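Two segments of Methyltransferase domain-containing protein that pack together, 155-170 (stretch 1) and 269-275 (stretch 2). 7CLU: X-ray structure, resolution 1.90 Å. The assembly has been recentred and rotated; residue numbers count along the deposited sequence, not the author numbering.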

ATOM      1  N   PRO A 155      11.288  11.227  18.856  1.00 29.42           N
ATOM      2  CA  PRO A 155      12.693  11.470  18.481  1.00 28.23           C
ATOM      3  C   PRO A 155      12.966  12.893  18.030  1.00 26.08           C
ATOM      4  O   PRO A 155      14.065  13.395  18.281  1.00 27.26           O
ATOM      5  CB  PRO A 155      12.944  10.462  17.356  1.00 31.17           C
ATOM      6  CG  PRO A 155      11.961   9.352  17.643  1.00 36.27           C
ATOM      7  CD  PRO A 155      10.728  10.071  18.129  1.00 33.47           C
ATOM      8  N   PHE A 156      12.018  13.560  17.365  1.00 27.02           N
ATOM      9  CA  PHE A 156      12.219  14.971  17.043  1.00 24.87           C
ATOM     10  C   PHE A 156      12.311  15.803  18.311  1.00 26.02           C
ATOM     11  O   PHE A 156      13.204  16.651  18.455  1.00 28.29           O
ATOM     12  CB  PHE A 156      11.085  15.495  16.150  1.00 25.78           C
ATOM     13  CG  PHE A 156      10.894  16.989  16.233  1.00 24.76           C
ATOM     14  CD1 PHE A 156      11.877  17.850  15.769  1.00 25.29           C
ATOM     15  CD2 PHE A 156       9.749  17.529  16.788  1.00 23.95           C
ATOM     16  CE1 PHE A 156      11.728  19.239  15.858  1.00 24.74           C
ATOM     17  CE2 PHE A 156       9.588  18.909  16.870  1.00 29.07           C
ATOM     18  CZ  PHE A 156      10.586  19.765  16.408  1.00 24.43           C
ATOM     19  N   ILE A 157      11.379  15.587  19.241  1.00 25.48           N
ATOM     20  CA  ILE A 157      11.319  16.414  20.444  1.00 27.01           C
ATOM     21  C   ILE A 157      12.582  16.225  21.271  1.00 29.37           C
ATOM     22  O   ILE A 157      13.229  17.194  21.682  1.00 26.55           O
ATOM     23  CB  ILE A 157      10.057  16.079  21.258  1.00 24.93           C
ATOM     24  CG1 ILE A 157       8.818  16.638  20.571  1.00 30.37           C
ATOM     25  CG2 ILE A 157      10.195  16.590  22.681  1.00 26.88           C
ATOM     26  CD1 ILE A 157       7.541  16.046  21.073  1.00 32.04           C
ATOM     27  N   ALA A 158      12.958  14.966  21.505  1.00 23.58           N
ATOM     28  CA  ALA A 158      14.184  14.668  22.240  1.00 29.50           C
ATOM     29  C   ALA A 158      15.404  15.305  21.582  1.00 26.36           C
ATOM     30  O   ALA A 158      16.252  15.879  22.269  1.00 30.41           O
ATOM     31  CB  ALA A 158      14.363  13.149  22.360  1.00 27.09           C
ATOM     32  N   GLY A 159      15.494  15.241  20.253  1.00 27.60           N
ATOM     33  CA  GLY A 159      16.645  15.806  19.569  1.00 30.35           C
ATOM     34  C   GLY A 159      16.619  17.319  19.508  1.00 33.16           C
ATOM     35  O   GLY A 159      17.676  17.958  19.479  1.00 32.48           O
ATOM     36  N   PHE A 160      15.419  17.912  19.473  1.00 27.62           N
ATOM     37  CA  PHE A 160      15.289  19.360  19.571  1.00 29.18           C
ATOM     38  C   PHE A 160      15.737  19.844  20.952  1.00 26.98           C
ATOM     39  O   PHE A 160      16.587  20.731  21.061  1.00 32.22           O
ATOM     40  CB  PHE A 160      13.834  19.762  19.277  1.00 25.14           C
ATOM     41  CG  PHE A 160      13.645  21.218  18.867  1.00 30.51           C
ATOM     42  CD1 PHE A 160      14.724  22.087  18.736  1.00 28.80           C
ATOM     43  CD2 PHE A 160      12.370  21.706  18.605  1.00 26.61           C
ATOM     44  CE1 PHE A 160      14.520  23.418  18.359  1.00 26.13           C
ATOM     45  CE2 PHE A 160      12.165  23.037  18.233  1.00 28.69           C
ATOM     46  CZ  PHE A 160      13.245  23.886  18.117  1.00 24.98           C
ATOM     47  N   VAL A 161      15.180  19.257  22.015  1.00 26.92           N
ATOM     48  CA  VAL A 161      15.544  19.638  23.379  1.00 31.59           C
ATOM     49  C   VAL A 161      17.042  19.460  23.618  1.00 34.90           C
ATOM     50  O   VAL A 161      17.668  20.261  24.321  1.00 34.08           O
ATOM     51  CB  VAL A 161      14.711  18.839  24.400  1.00 29.73           C
ATOM     52  CG1 VAL A 161      15.124  19.184  25.815  1.00 33.49           C
ATOM     53  CG2 VAL A 161      13.233  19.121  24.214  1.00 32.67           C
ATOM     54  N   ARG A 162      17.645  18.424  23.021  1.00 37.13           N
ATOM     55  CA  ARG A 162      19.038  18.094  23.327  1.00 37.87           C
ATOM     56  C   ARG A 162      20.023  18.897  22.474  1.00 38.24           C
ATOM     57  O   ARG A 162      21.035  19.378  22.992  1.00 38.73           O
ATOM     58  CB  ARG A 162      19.256  16.590  23.142  1.00 37.07           C
ATOM     59  CG  ARG A 162      20.593  16.033  23.620  1.00 44.50           C
ATOM     60  CD  ARG A 162      21.538  15.767  22.461  1.00 47.16           C
ATOM     61  NE  ARG A 162      21.044  14.716  21.564  1.00 55.84           N
ATOM     62  CZ  ARG A 162      21.642  14.345  20.428  1.00 56.03           C
ATOM     63  NH1 ARG A 162      22.762  14.945  20.034  1.00 51.97           N
ATOM     64  NH2 ARG A 162      21.114  13.384  19.675  1.00 57.27           N
ATOM     65  N   ASP A 163      19.740  19.066  21.177  1.00 30.29           N
ATOM     66  CA  ASP A 163      20.672  19.682  20.235  1.00 34.49           C
ATOM     67  C   ASP A 163      20.533  21.195  20.107  1.00 38.42           C
ATOM     68  O   ASP A 163      21.454  21.838  19.586  1.00 39.97           O
ATOM     69  CB  ASP A 163      20.509  19.064  18.843  1.00 38.62           C
ATOM     70  CG  ASP A 163      20.969  17.631  18.798  1.00 40.05           C
ATOM     71  OD1 ASP A 163      21.295  17.112  19.873  1.00 43.29           O
ATOM     72  OD2 ASP A 163      21.000  17.026  17.706  1.00 41.80           O
ATOM     73  N   TYR A 164      19.426  21.782  20.541  1.00 33.35           N
ATOM     74  CA  TYR A 164      19.248  23.225  20.462  1.00 35.00           C
ATOM     75  C   TYR A 164      19.243  23.807  21.866  1.00 33.09           C
ATOM     76  O   TYR A 164      18.618  23.256  22.775  1.00 33.38           O
ATOM     77  CB  TYR A 164      17.958  23.597  19.733  1.00 31.26           C
ATOM     78  CG  TYR A 164      17.750  25.096  19.590  1.00 32.31           C
ATOM     79  CD1 TYR A 164      17.179  25.838  20.616  1.00 31.32           C
ATOM     80  CD2 TYR A 164      18.127  25.763  18.426  1.00 31.15           C
ATOM     81  CE1 TYR A 164      16.991  27.208  20.495  1.00 31.73           C
ATOM     82  CE2 TYR A 164      17.931  27.140  18.287  1.00 33.49           C
ATOM     83  CZ  TYR A 164      17.361  27.853  19.325  1.00 33.08           C
ATOM     84  OH  TYR A 164      17.175  29.216  19.208  1.00 31.91           O
ATOM     85  N   ASP A 165      19.998  24.895  22.033  1.00 39.29           N
ATOM     86  CA  ASP A 165      20.176  25.557  23.352  1.00 37.15           C
ATOM     87  C   ASP A 165      18.979  26.457  23.672  1.00 35.67           C
ATOM     88  O   ASP A 165      18.988  27.613  23.245  1.00 33.47           O
ATOM     89  CB  ASP A 165      21.479  26.357  23.388  1.00 43.16           C
ATOM     90  CG  ASP A 165      21.895  26.729  24.796  1.00 39.65           C
ATOM     91  OD1 ASP A 165      21.211  26.293  25.739  1.00 41.67           O
ATOM     92  OD2 ASP A 165      22.892  27.448  24.936  1.00 47.58           O
ATOM     93  N   PHE A 166      18.032  25.952  24.466  1.00 33.47           N
ATOM     94  CA  PHE A 166      16.824  26.729  24.848  1.00 35.93           C
ATOM     95  C   PHE A 166      17.154  27.698  25.990  1.00 34.96           C
ATOM     96  O   PHE A 166      16.400  28.658  26.202  1.00 33.64           O
ATOM     97  CB  PHE A 166      15.670  25.794  25.211  1.00 31.23           C
ATOM     98  CG  PHE A 166      14.967  25.202  24.017  1.00 31.39           C
ATOM     99  CD1 PHE A 166      13.922  25.873  23.405  1.00 27.88           C
ATOM    100  CD2 PHE A 166      15.359  23.981  23.497  1.00 32.15           C
ATOM    101  CE1 PHE A 166      13.282  25.331  22.304  1.00 27.86           C
ATOM    102  CE2 PHE A 166      14.717  23.440  22.397  1.00 29.13           C
ATOM    103  CZ  PHE A 166      13.681  24.117  21.801  1.00 28.10           C
ATOM    104  N   SER A 167      18.290  27.477  26.661  1.00 34.77           N
ATOM    105  CA  SER A 167      18.763  28.322  27.790  1.00 37.47           C
ATOM    106  C   SER A 167      19.072  29.757  27.338  1.00 32.91           C
ATOM    107  O   SER A 167      18.927  30.661  28.168  1.00 33.60           O
ATOM    108  CB  SER A 167      19.958  27.697  28.454  1.00 34.72           C
ATOM    109  OG  SER A 167      21.126  27.919  27.685  1.00 44.72           O
ATOM    110  N   GLN A 168      19.399  29.931  26.053  1.00 37.27           N
ATOM    111  CA  GLN A 168      19.760  31.243  25.448  1.00 36.72           C
ATOM    112  C   GLN A 168      18.532  32.150  25.298  1.00 43.51           C
ATOM    113  O   GLN A 168      18.719  33.370  25.160  1.00 49.71           O
ATOM    114  CB  GLN A 168      20.327  31.021  24.048  1.00 42.20           C
ATOM    115  CG  GLN A 168      21.763  30.527  24.036  1.00 43.63           C
ATOM    116  CD  GLN A 168      22.459  30.883  22.747  1.00 49.82           C
ATOM    117  OE1 GLN A 168      21.891  30.774  21.660  1.00 49.46           O
ATOM    118  NE2 GLN A 168      23.696  31.328  22.863  1.00 43.48           N
ATOM    119  N   HIS A 169      17.332  31.571  25.309  1.00 34.22           N
ATOM    120  CA  HIS A 169      16.071  32.335  25.113  1.00 32.00           C
ATOM    121  C   HIS A 169      15.376  32.586  26.455  1.00 30.40           C
ATOM    122  O   HIS A 169      15.637  31.838  27.405  1.00 32.07           O
ATOM    123  CB  HIS A 169      15.159  31.610  24.121  1.00 32.60           C
ATOM    124  CG  HIS A 169      15.768  31.457  22.771  1.00 31.25           C
ATOM    125  ND1 HIS A 169      15.875  32.505  21.890  1.00 28.19           N
ATOM    126  CD2 HIS A 169      16.314  30.389  22.156  1.00 30.73           C
ATOM    127  CE1 HIS A 169      16.455  32.092  20.788  1.00 30.35           C
ATOM    128  NE2 HIS A 169      16.733  30.800  20.925  1.00 36.35           N
ATOM    129  N   ARG A 170      14.509  33.596  26.506  1.00 28.78           N
ATOM    130  CA  ARG A 170      13.788  33.927  27.760  1.00 32.88           C
ATOM    131  C   ARG A 170      12.348  33.406  27.709  1.00 30.22           C
ATOM    132  O   ARG A 170      11.824  33.061  28.778  1.00 29.21           O
ATOM    133  CB  ARG A 170      13.761  35.445  27.964  1.00 37.96           C
ATOM    134  N   GLY A 269      13.676  38.863  17.417  1.00 33.83           N
ATOM    135  CA  GLY A 269      13.226  37.537  17.777  1.00 29.64           C
ATOM    136  C   GLY A 269      13.702  36.488  16.791  1.00 30.30           C
ATOM    137  O   GLY A 269      14.123  36.789  15.673  1.00 31.85           O
ATOM    138  N   ARG A 270      13.624  35.228  17.221  1.00 31.14           N
ATOM    139  CA  ARG A 270      13.991  34.086  16.394  1.00 30.49           C
ATOM    140  C   ARG A 270      12.760  33.232  16.100  1.00 26.26           C
ATOM    141  O   ARG A 270      11.893  33.058  16.964  1.00 26.14           O
ATOM    142  CB  ARG A 270      15.052  33.230  17.086  1.00 29.16           C
ATOM    143  CG  ARG A 270      15.565  32.063  16.254  1.00 32.15           C
ATOM    144  CD  ARG A 270      16.785  31.418  16.910  1.00 31.96           C
ATOM    145  NE  ARG A 270      17.971  32.243  16.717  1.00 36.07           N
ATOM    146  CZ  ARG A 270      19.151  32.035  17.296  1.00 36.53           C
ATOM    147  NH1 ARG A 270      19.327  31.012  18.137  1.00 34.01           N
ATOM    148  NH2 ARG A 270      20.158  32.863  17.033  1.00 38.65           N
ATOM    149  N   PHE A 271      12.687  32.705  14.884  1.00 28.02           N
ATOM    150  CA  PHE A 271      11.601  31.813  14.497  1.00 28.92           C
ATOM    151  C   PHE A 271      12.186  30.537  13.911  1.00 27.13           C
ATOM    152  O   PHE A 271      13.147  30.577  13.138  1.00 29.93           O
ATOM    153  CB  PHE A 271      10.643  32.468  13.498  1.00 24.96           C
ATOM    154  CG  PHE A 271       9.666  31.497  12.882  1.00 25.38           C
ATOM    155  CD1 PHE A 271       8.628  30.965  13.632  1.00 22.10           C
ATOM    156  CD2 PHE A 271       9.803  31.095  11.566  1.00 28.77           C
ATOM    157  CE1 PHE A 271       7.741  30.059  13.078  1.00 22.32           C
ATOM    158  CE2 PHE A 271       8.924  30.190  11.015  1.00 23.67           C
ATOM    159  CZ  PHE A 271       7.897  29.672  11.779  1.00 21.06           C
ATOM    160  N   ILE A 272      11.623  29.402  14.302  1.00 22.70           N
ATOM    161  CA  ILE A 272      12.054  28.110  13.805  1.00 24.88           C
ATOM    162  C   ILE A 272      10.833  27.355  13.296  1.00 21.26           C
ATOM    163  O   ILE A 272       9.846  27.214  14.019  1.00 22.68           O
ATOM    164  CB  ILE A 272      12.748  27.273  14.891  1.00 23.45           C
ATOM    165  CG1 ILE A 272      13.936  28.020  15.522  1.00 26.18           C
ATOM    166  CG2 ILE A 272      13.139  25.932  14.305  1.00 20.95           C
ATOM    167  CD1 ILE A 272      14.702  27.187  16.600  1.00 25.71           C
ATOM    168  N   ALA A 273      10.905  26.853  12.074  1.00 23.46           N
ATOM    169  CA  ALA A 273       9.945  25.872  11.582  1.00 25.92           C
ATOM    170  C   ALA A 273      10.648  24.526  11.510  1.00 21.94           C
ATOM    171  O   ALA A 273      11.728  24.439  10.927  1.00 26.47           O
ATOM    172  CB  ALA A 273       9.426  26.250  10.198  1.00 22.04           C
ATOM    173  N   SER A 274      10.047  23.486  12.084  1.00 22.97           N
ATOM    174  CA  SER A 274      10.567  22.134  11.918  1.00 22.93           C
ATOM    175  C   SER A 274       9.817  21.477  10.762  1.00 26.60           C
ATOM    176  O   SER A 274       8.587  21.489  10.737  1.00 27.54           O
ATOM    177  CB  SER A 274      10.441  21.299  13.200  1.00 27.38           C
ATOM    178  OG  SER A 274       9.167  21.365  13.813  1.00 24.52           O
ATOM    179  N   GLU A 275      10.563  20.971   9.779  1.00 26.75           N
ATOM    180  CA  GLU A 275       9.972  20.321   8.615  1.00 30.31           C
ATOM    181  C   GLU A 275      10.813  19.103   8.269  1.00 27.82           C
ATOM    182  O   GLU A 275      11.866  18.857   8.876  1.00 23.16           O
ATOM    183  CB  GLU A 275       9.874  21.259   7.391  1.00 25.11           C
ATOM    184  CG  GLU A 275       9.055  22.526   7.602  1.00 26.54           C
ATOM    185  CD  GLU A 275       7.570  22.280   7.455  1.00 27.35           C
ATOM    186  OE1 GLU A 275       7.181  21.530   6.528  1.00 27.09           O
ATOM    187  OE2 GLU A 275       6.797  22.833   8.271  1.00 25.65           O
TER
HETATM  188  O   HOH W   1      22.165  32.072  18.855  1.00 41.92           O

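How do the two stretches meet across a gap between their backbones? At the nearest pairs, Phe156 CA lies 9.0 Å from Ser274 CA and Tyr164 CA 11.0 Å from Ile272 CA. Side chains span the gap, with the large aromatic ring of Phe156 doing most of the reaching where its partner is the short Ser274. Along the strand, alternation sends Arg270, Ile272 and Ser274 toward stretch 1, while Phe271 and Ala273 make no contact with it. From the helix, Phe156 and Phe160 reach across, one turn apart, and Tyr164 continues the row just where the chain leaves helical geometry. All three aromatic residues have chi1 in the t well, which carries their rings out to the strand.

What fills the middle of the contact? Ile272, with chi1 m and chi2 t, is extended so that CD1 leads. Ile272 CD1 lies 3.6 Å from Tyr164 CE2 and 4.1 Å from the centroid of the Tyr164 ring, an off-centre CH-pi contact. Ile272 CD1 also sits 3.9 Å from Phe160 CZ, at the edge of that ring. A branched aliphatic chain suits this buried place, offering apolar surface to two aromatic neighbours.

Where is the polar anchor? Arg270 NH1 donates a hydrogen bond to Tyr164 OH, 3.0 Å long and nearly straight at 166°. Arg270 runs out through two t torsions, then turns at chi3 (m), and the hydroxyl lies near the guanidinium plane, where an N-H can point at it. Tyr164 OH also shares a very short hydrogen bond of 2.4 Å with His169 NE2, so the tyrosine links the strand's arginine to the loop's histidine. At the more exposed margin, water 1 donates to Gln168 OE1 (3.1 Å) and accepts from Arg270 NH2 (2.8 Å), bridging the stretches.

What happens at the other end? Phe156 CZ comes within 3.4 Å of Ser274 OG. The short Ser274 side chain, with chi1 p, points toward stretch 1, and its buried hydroxyl is hydrogen-bonded elsewhere in the structure.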